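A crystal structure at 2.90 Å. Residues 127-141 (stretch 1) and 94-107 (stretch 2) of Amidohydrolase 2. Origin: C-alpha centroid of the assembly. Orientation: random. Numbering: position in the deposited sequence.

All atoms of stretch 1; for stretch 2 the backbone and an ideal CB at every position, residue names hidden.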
# COMPACT_ATOMS: atom_id res chain seq x y z
N ALA A 127 -5.66 14.30 -13.05
CA ALA A 127 -6.92 14.63 -12.39
C ALA A 127 -6.86 14.31 -10.90
O ALA A 127 -7.30 15.12 -10.07
CB ALA A 127 -8.07 13.90 -13.06
N MSE A 128 -6.33 13.15 -10.55
CA MSE A 128 -6.17 12.76 -9.15
C MSE A 128 -5.19 13.69 -8.43
O MSE A 128 -5.39 14.02 -7.26
CB MSE A 128 -5.70 11.31 -9.04
CG MSE A 128 -6.74 10.29 -9.45
SE MSE A 128 -6.10 8.46 -9.24
CE MSE A 128 -4.81 8.43 -10.69
N ALA A 129 -4.14 14.09 -9.15
CA ALA A 129 -3.15 14.99 -8.56
C ALA A 129 -3.77 16.33 -8.20
O ALA A 129 -3.47 16.89 -7.14
CB ALA A 129 -1.98 15.18 -9.52
N ALA A 130 -4.63 16.87 -9.07
CA ALA A 130 -5.27 18.14 -8.77
C ALA A 130 -6.32 18.01 -7.68
O ALA A 130 -6.75 19.03 -7.13
CB ALA A 130 -5.91 18.72 -10.04
N LYS A 131 -6.74 16.79 -7.35
CA LYS A 131 -7.73 16.54 -6.31
C LYS A 131 -7.10 16.07 -5.00
O LYS A 131 -7.83 15.83 -4.03
CB LYS A 131 -8.75 15.50 -6.79
CG LYS A 131 -9.71 16.02 -7.85
CD LYS A 131 -10.79 16.89 -7.22
CE LYS A 131 -11.88 17.25 -8.22
NZ LYS A 131 -11.35 18.05 -9.36
N GLY A 132 -5.78 15.91 -4.95
CA GLY A 132 -5.14 15.41 -3.75
C GLY A 132 -5.36 13.93 -3.51
O GLY A 132 -5.42 13.50 -2.36
N LEU A 133 -5.48 13.14 -4.58
CA LEU A 133 -5.73 11.71 -4.46
C LEU A 133 -4.48 10.93 -4.82
O LEU A 133 -4.10 10.89 -6.00
CB LEU A 133 -6.89 11.30 -5.37
CG LEU A 133 -8.26 11.91 -5.07
CD1 LEU A 133 -9.27 11.50 -6.13
CD2 LEU A 133 -8.73 11.49 -3.69
N PRO A 134 -3.81 10.31 -3.86
CA PRO A 134 -2.66 9.45 -4.19
C PRO A 134 -3.11 8.19 -4.91
O PRO A 134 -4.25 7.74 -4.78
CB PRO A 134 -2.04 9.12 -2.83
CG PRO A 134 -2.61 10.14 -1.88
CD PRO A 134 -3.98 10.46 -2.41
N PHE A 135 -2.19 7.62 -5.68
CA PHE A 135 -2.44 6.38 -6.40
C PHE A 135 -1.64 5.24 -5.78
O PHE A 135 -0.46 5.41 -5.46
CB PHE A 135 -2.09 6.51 -7.89
CG PHE A 135 -2.33 5.25 -8.67
CD1 PHE A 135 -3.61 4.86 -9.01
CD2 PHE A 135 -1.27 4.46 -9.06
CE1 PHE A 135 -3.83 3.70 -9.73
CE2 PHE A 135 -1.48 3.29 -9.78
CZ PHE A 135 -2.77 2.92 -10.11
N GLU A 136 -2.29 4.09 -5.63
CA GLU A 136 -1.68 2.90 -5.06
C GLU A 136 -1.30 1.97 -6.20
O GLU A 136 -2.18 1.43 -6.89
CB GLU A 136 -2.64 2.23 -4.08
CG GLU A 136 -1.97 1.56 -2.89
CD GLU A 136 -1.64 2.54 -1.78
OE1 GLU A 136 -2.38 3.54 -1.63
OE2 GLU A 136 -0.65 2.32 -1.06
N LEU A 137 -0.00 1.78 -6.41
CA LEU A 137 0.51 1.00 -7.54
C LEU A 137 0.84 -0.41 -7.07
O LEU A 137 1.79 -0.62 -6.32
CB LEU A 137 1.74 1.67 -8.15
CG LEU A 137 2.43 0.89 -9.27
CD1 LEU A 137 1.45 0.57 -10.38
CD2 LEU A 137 3.62 1.66 -9.81
N CYS A 138 0.05 -1.39 -7.54
CA CYS A 138 0.31 -2.80 -7.30
C CYS A 138 0.28 -3.51 -8.64
O CYS A 138 -0.79 -3.66 -9.24
CB CYS A 138 -0.72 -3.40 -6.33
SG CYS A 138 -0.45 -5.14 -5.94
N ASN A 139 1.44 -3.94 -9.12
CA ASN A 139 1.56 -4.47 -10.47
C ASN A 139 2.31 -5.80 -10.51
O ASN A 139 2.54 -6.42 -9.47
CB ASN A 139 2.26 -3.45 -11.37
CG ASN A 139 3.67 -3.16 -10.92
OD1 ASN A 139 3.99 -3.24 -9.73
ND2 ASN A 139 4.54 -2.81 -11.86
N ARG A 140 2.69 -6.22 -11.71
CA ARG A 140 3.50 -7.42 -11.89
C ARG A 140 4.98 -7.06 -11.76
O ARG A 140 5.36 -5.90 -11.61
CB ARG A 140 3.22 -8.06 -13.25
CG ARG A 140 1.75 -8.31 -13.56
CD ARG A 140 1.62 -8.94 -14.94
NE ARG A 140 0.24 -8.95 -15.44
CZ ARG A 140 -0.58 -9.99 -15.35
NH1 ARG A 140 -0.17 -11.12 -14.79
NH2 ARG A 140 -1.81 -9.90 -15.84
N GLY A 141 5.83 -8.08 -11.83
CA GLY A 141 7.26 -7.90 -11.77
C GLY A 141 7.84 -7.19 -12.98
O GLY A 141 8.41 -6.10 -12.87
N UNK A 94 -15.09 7.55 -11.70
CA UNK A 94 -16.00 7.58 -10.55
C UNK A 94 -15.19 7.31 -9.29
O UNK A 94 -14.65 6.22 -9.11
CB UNK A 94 -17.13 6.56 -10.70
N UNK A 95 -15.10 8.31 -8.42
CA UNK A 95 -14.35 8.22 -7.17
C UNK A 95 -15.34 8.27 -6.02
O UNK A 95 -16.22 9.13 -6.01
CB UNK A 95 -13.31 9.34 -7.05
N UNK A 96 -15.25 7.36 -5.05
CA UNK A 96 -16.13 7.44 -3.88
C UNK A 96 -15.90 8.74 -3.12
O UNK A 96 -14.76 9.17 -2.92
CB UNK A 96 -15.90 6.24 -2.95
N UNK A 97 -17.00 9.37 -2.71
CA UNK A 97 -16.92 10.68 -2.07
C UNK A 97 -16.22 10.60 -0.71
O UNK A 97 -15.78 11.63 -0.19
CB UNK A 97 -18.32 11.27 -1.90
N UNK A 98 -16.11 9.41 -0.13
CA UNK A 98 -15.42 9.22 1.14
C UNK A 98 -14.02 8.64 0.96
O UNK A 98 -13.36 8.33 1.95
CB UNK A 98 -16.24 8.31 2.05
N UNK A 99 -13.56 8.50 -0.28
CA UNK A 99 -12.27 7.87 -0.56
C UNK A 99 -11.15 8.91 -0.51
O UNK A 99 -11.29 10.00 -1.06
CB UNK A 99 -12.29 7.18 -1.92
N UNK A 100 -10.05 8.55 0.16
CA UNK A 100 -8.87 9.40 0.20
C UNK A 100 -7.91 9.13 -0.95
O UNK A 100 -7.03 9.95 -1.21
CB UNK A 100 -8.14 9.21 1.53
N UNK A 101 -8.05 7.99 -1.62
CA UNK A 101 -7.20 7.65 -2.74
C UNK A 101 -7.81 6.50 -3.52
O UNK A 101 -8.86 5.96 -3.16
CB UNK A 101 -5.79 7.29 -2.26
N UNK A 102 -7.12 6.11 -4.58
CA UNK A 102 -7.60 5.10 -5.52
C UNK A 102 -6.50 4.09 -5.79
O UNK A 102 -5.33 4.45 -5.92
CB UNK A 102 -8.07 5.74 -6.83
N UNK A 103 -6.88 2.81 -5.86
CA UNK A 103 -6.00 1.76 -6.36
C UNK A 103 -6.70 1.02 -7.49
O UNK A 103 -7.83 0.56 -7.32
CB UNK A 103 -5.60 0.79 -5.24
N UNK A 104 -6.03 0.92 -8.63
CA UNK A 104 -6.53 0.12 -9.73
C UNK A 104 -5.77 -1.20 -9.77
O UNK A 104 -4.55 -1.19 -9.99
CB UNK A 104 -6.40 0.87 -11.06
N UNK A 105 -6.44 -2.33 -9.55
CA UNK A 105 -5.72 -3.62 -9.56
C UNK A 105 -5.16 -3.95 -10.93
O UNK A 105 -5.82 -4.59 -11.75
CB UNK A 105 -6.65 -4.75 -9.11
N UNK A 106 -3.93 -3.49 -11.20
CA UNK A 106 -3.26 -3.80 -12.46
C UNK A 106 -2.95 -5.29 -12.49
O UNK A 106 -2.02 -5.76 -11.83
CB UNK A 106 -1.98 -2.97 -12.63
N UNK A 107 -3.74 -6.03 -13.26
CA UNK A 107 -3.69 -7.49 -13.33
C UNK A 107 -2.26 -8.03 -13.42
O UNK A 107 -1.75 -8.60 -12.45
CB UNK A 107 -4.50 -7.98 -14.53

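Position 94 has nothing of stretch 1 near its CB. It is Arg 94, which makes no contact here.

Position 95 points its CB toward stretch 1, 4.7 Å from Leu 133 CD1. A modest apolar side chain would suit. It is Val 95, and its CG1 lies 4.0 Å from Leu 133 CD1.

Positions 96 to 99 form a type I beta turn. At 96 phi is -61°, which proline tolerates; stretch 1 is out of reach of 96, 97 and 98. They are Pro 96, Ile 97 and Asn 98. Position 99 has its CB sideways with no close neighbour, so many residues would fit. It is Ala 99.

Position 100 turns its CB away, so a polar or charged residue is as likely as any. The residue is Asp 100. Its backbone makes the contact: Asp 100 O is 3.4 Å from Leu 133 CD2 and 3.3 Å from Pro 134 CD.

At position 101 the backbone is extended, with phi -166° and psi 179°. An ideal CB would sit 3.0 Å from Pro 134 O, a clash. Glycine is the clear choice, and it is Gly 101.

Position 102 pairs in parallel with Phe 135, and its CB shares that residue's face of the sheet. The CB is 4.1 Å from Met 128 SE. Apolar residues such as valine, isoleucine or leucine would suit. It is Ile 102, packed on the selenomethionine. Ile 102 N gives a weak hydrogen bond to Pro 134 O at 3.3 Å, and Ile 102 O accepts one from Glu 136 N at 3.1 Å.

Position 103 has its CB on the Glu 136 side, a tight 3.5 Å from Glu 136 CB. A slim, unbranched start is plausible, and a long chain could run on toward Cys 138. It is Arg 103. Its NH1 comes 4.1 Å from Cys 138 CB, and the guanidinium is hydrogen-bonded elsewhere in the structure.

Position 104 sets its CB near the Phe 135 ring. An aliphatic stem would suit, with or without a polar end. It is Glu 104, whose CB lies 4.0 Å from Phe 135 CE1 and whose OE1 is hydrogen-bonded elsewhere in the structure.

Position 105 points away, with phi -65°. Proline is one option among many, and it is Pro 105.

Position 106 points toward stretch 1, with Leu 137 CD1 5.4 Å from its CB. A larger apolar side chain could close that gap. It is Leu 106, whose CD1 meets Leu 137 CD1 at 3.6 Å.

Position 107 has its CB 3.6 Å from Arg 140 NH2. An aromatic or acidic residue would suit the cation. It is His 107, with Arg 140 NH2 over one ring face, 3.3 Å from His 107 CG. Both residues are poorly ordered.

Stretch 2, residues 94-107: RVPINADGIREPLH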
# COMPACT_ATOMS: atom_id res chain seq x y z
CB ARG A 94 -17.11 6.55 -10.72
CG ARG A 94 -18.09 6.86 -11.84
CD ARG A 94 -19.21 7.77 -11.35
NE ARG A 94 -20.15 8.09 -12.42
CZ ARG A 94 -21.32 8.70 -12.22
NH1 ARG A 94 -21.70 9.04 -10.99
NH2 ARG A 94 -22.12 8.95 -13.24
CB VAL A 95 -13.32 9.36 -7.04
CG1 VAL A 95 -12.60 9.28 -5.71
CG2 VAL A 95 -12.33 9.31 -8.19
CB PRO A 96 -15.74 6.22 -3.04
CG PRO A 96 -15.09 5.29 -4.01
CD PRO A 96 -14.39 6.16 -5.01
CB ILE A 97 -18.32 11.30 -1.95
CG1 ILE A 97 -18.23 12.81 -1.72
CG2 ILE A 97 -19.12 10.63 -0.84
CD1 ILE A 97 -19.56 13.52 -1.75
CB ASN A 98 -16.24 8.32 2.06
CG ASN A 98 -16.40 6.91 1.50
OD1 ASN A 98 -16.53 6.73 0.29
ND2 ASN A 98 -16.39 5.92 2.39
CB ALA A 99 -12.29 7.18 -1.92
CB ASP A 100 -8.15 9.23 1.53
CG ASP A 100 -9.00 9.63 2.72
OD1 ASP A 100 -9.41 10.81 2.80
OD2 ASP A 100 -9.28 8.76 3.58
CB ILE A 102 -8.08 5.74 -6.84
CG1 ILE A 102 -9.32 6.62 -6.59
CG2 ILE A 102 -8.39 4.68 -7.88
CD1 ILE A 102 -10.52 5.84 -6.10
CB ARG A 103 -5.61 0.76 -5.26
CG ARG A 103 -4.65 -0.31 -5.76
CD ARG A 103 -4.08 -1.17 -4.64
NE ARG A 103 -4.90 -2.34 -4.37
CZ ARG A 103 -4.51 -3.37 -3.63
NH1 ARG A 103 -3.29 -3.38 -3.09
NH2 ARG A 103 -5.32 -4.40 -3.44
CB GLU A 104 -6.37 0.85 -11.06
CG GLU A 104 -6.88 0.07 -12.26
CD GLU A 104 -6.78 0.84 -13.56
OE1 GLU A 104 -6.51 2.06 -13.51
OE2 GLU A 104 -6.98 0.23 -14.63
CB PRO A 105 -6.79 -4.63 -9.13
CG PRO A 105 -8.09 -3.97 -9.49
CD PRO A 105 -7.87 -2.50 -9.27
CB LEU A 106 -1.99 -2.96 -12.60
CG LEU A 106 -2.24 -1.45 -12.67
CD1 LEU A 106 -0.94 -0.68 -12.82
CD2 LEU A 106 -3.19 -1.11 -13.80
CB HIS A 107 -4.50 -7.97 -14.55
CG HIS A 107 -4.80 -9.43 -14.55
ND1 HIS A 107 -4.31 -10.30 -13.59
CD2 HIS A 107 -5.54 -10.19 -15.39
CE1 HIS A 107 -4.73 -11.52 -13.85
NE2 HIS A 107 -5.49 -11.48 -14.93
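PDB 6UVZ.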